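PDB 5Z87: EmGH1 from Erythrobacter marinus, which is probably a beta-glucosidase of glycoside hydrolase family 3, splitting terminal glucose units from beta-linked glucosides. Local coordinates for residues 141-145 against 449-454. Numbering follows the deposited sequence.
Sequences TQFPQ and LGGYSP
Both segments are irregular: 141-145 runs extended (psi 100 to 172°) up to Q145, the N-cap of helix 146-150, while 449-454 bends tightly, with G450 at phi/psi 98/174 and Y452 left-handed at 64/44. They pass in roughly opposite directions, CA atoms 6.3 Å apart at Q145-G450 and 7.1 Å at Q142-S453. Water 1 bridges them, donating to F143 O (2.9 Å) and L449 O (2.7 Å). Q145 (chi1 t, chi2 p) hydrogen-bonds from NE2 to its stronger partner E194 OE1 and to G451 O, 3.2 Å. G450's backbone angles alone call for glycine; a CB would also lie 2.7 Å from Q145 NE2. Here the loop after strand 126-129 of the family's TIM-barrel-type N-terminal domain meets a loop of the C-terminal domain, whose Y452 lines the DTT-occupied pocket and is hydrogen-bonded through OH to E541. Q142 (mm) makes a van der Waals contact, CG to L449 CD1 (3.9 Å); its OE1, lacking any hydrogen-bonding partner, packs on P454 CD (3.1 Å), and NE2 hydrogen-bonds to L135 O and A140 O. F143 points away, packing against helices 155-171 and 403-416.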
loop_
_atom_site.group_PDB
_atom_site.type_symbol
_atom_site.label_atom_id
_atom_site.label_comp_id
_atom_site.label_asym_id
_atom_site.label_seq_id
_atom_site.Cartn_x
_atom_site.Cartn_y
_atom_site.Cartn_z
ATOM N N THR A 141 35.466 -12.564 -3.755
ATOM C CA THR A 141 34.509 -13.660 -3.903
ATOM C C THR A 141 33.069 -13.148 -3.869
ATOM O O THR A 141 32.656 -12.494 -2.905
ATOM C CB THR A 141 34.710 -14.692 -2.801
ATOM O OG1 THR A 141 36.108 -14.889 -2.580
ATOM C CG2 THR A 141 34.054 -16.024 -3.177
ATOM N N GLN A 142 32.297 -13.481 -4.904
ATOM C CA GLN A 142 30.907 -13.047 -5.047
ATOM C C GLN A 142 29.975 -14.196 -4.678
ATOM O O GLN A 142 29.727 -15.094 -5.488
ATOM C CB GLN A 142 30.647 -12.564 -6.467
ATOM C CG GLN A 142 31.382 -11.288 -6.778
ATOM C CD GLN A 142 31.221 -10.265 -5.667
ATOM O OE1 GLN A 142 30.157 -9.665 -5.521
ATOM N NE2 GLN A 142 32.280 -10.057 -4.880
ATOM N N PHE A 143 29.456 -14.163 -3.459
ATOM C CA PHE A 143 28.518 -15.173 -3.000
ATOM C C PHE A 143 27.138 -14.958 -3.632
ATOM O O PHE A 143 26.901 -13.973 -4.346
ATOM C CB PHE A 143 28.498 -15.138 -1.479
ATOM C CG PHE A 143 29.819 -15.487 -0.866
ATOM C CD1 PHE A 143 30.181 -16.818 -0.683
ATOM C CD2 PHE A 143 30.716 -14.492 -0.492
ATOM C CE1 PHE A 143 31.415 -17.153 -0.122
ATOM C CE2 PHE A 143 31.949 -14.816 0.075
ATOM C CZ PHE A 143 32.299 -16.143 0.260
ATOM N N PRO A 144 26.195 -15.893 -3.447
ATOM C CA PRO A 144 24.842 -15.644 -3.961
ATOM C C PRO A 144 24.270 -14.386 -3.317
ATOM O O PRO A 144 24.605 -14.036 -2.184
ATOM C CB PRO A 144 24.059 -16.898 -3.552
ATOM C CG PRO A 144 25.095 -17.957 -3.352
ATOM C CD PRO A 144 26.299 -17.228 -2.828
ATOM N N GLN A 145 23.419 -13.696 -4.063
ATOM C CA GLN A 145 22.778 -12.488 -3.567
ATOM C C GLN A 145 22.027 -12.775 -2.262
ATOM O O GLN A 145 21.741 -13.924 -1.915
ATOM C CB GLN A 145 21.849 -11.922 -4.644
ATOM C CG GLN A 145 21.182 -10.588 -4.318
ATOM C CD GLN A 145 22.182 -9.488 -3.973
ATOM O OE1 GLN A 145 22.835 -9.519 -2.923
ATOM N NE2 GLN A 145 22.280 -8.496 -4.844
ATOM N N LEU A 449 25.198 -11.604 -10.930
ATOM C CA LEU A 449 25.547 -11.593 -9.524
ATOM C C LEU A 449 24.686 -10.648 -8.698
ATOM O O LEU A 449 24.636 -10.795 -7.474
ATOM C CB LEU A 449 27.024 -11.215 -9.361
ATOM C CG LEU A 449 27.997 -12.146 -10.077
ATOM C CD1 LEU A 449 29.381 -11.514 -10.083
ATOM C CD2 LEU A 449 28.014 -13.525 -9.423
ATOM N N GLY A 450 24.001 -9.703 -9.328
ATOM C CA GLY A 450 23.104 -8.819 -8.617
ATOM C C GLY A 450 23.747 -7.487 -8.295
ATOM O O GLY A 450 24.941 -7.256 -8.519
ATOM N N GLY A 451 22.915 -6.595 -7.754
ATOM C CA GLY A 451 23.407 -5.305 -7.317
ATOM C C GLY A 451 24.524 -5.446 -6.299
ATOM O O GLY A 451 24.683 -6.473 -5.635
ATOM N N TYR A 452 25.338 -4.400 -6.216
ATOM C CA TYR A 452 26.411 -4.344 -5.228
ATOM C C TYR A 452 27.451 -5.443 -5.472
ATOM O O TYR A 452 27.915 -6.107 -4.548
ATOM C CB TYR A 452 25.823 -4.381 -3.809
ATOM C CG TYR A 452 25.255 -3.018 -3.466
ATOM C CD1 TYR A 452 23.941 -2.676 -3.780
ATOM C CD2 TYR A 452 26.062 -2.045 -2.899
ATOM C CE1 TYR A 452 23.454 -1.408 -3.503
ATOM C CE2 TYR A 452 25.588 -0.791 -2.616
ATOM C CZ TYR A 452 24.292 -0.470 -2.919
ATOM O OH TYR A 452 23.869 0.802 -2.646
ATOM N N SER A 453 27.818 -5.630 -6.740
ATOM C CA SER A 453 28.822 -6.581 -7.195
ATOM C C SER A 453 29.863 -5.858 -8.038
ATOM O O SER A 453 29.546 -4.872 -8.713
ATOM C CB SER A 453 28.200 -7.717 -8.031
ATOM O OG SER A 453 27.132 -8.355 -7.357
ATOM N N PRO A 454 31.110 -6.336 -8.030
ATOM C CA PRO A 454 32.151 -5.707 -8.858
ATOM C C PRO A 454 31.924 -5.970 -10.341
ATOM O O PRO A 454 31.620 -7.092 -10.753
ATOM C CB PRO A 454 33.449 -6.374 -8.377
ATOM C CG PRO A 454 33.064 -7.377 -7.330
ATOM C CD PRO A 454 31.579 -7.566 -7.387
HETATM O O HOH W 1 25.294 -13.300 -6.677
#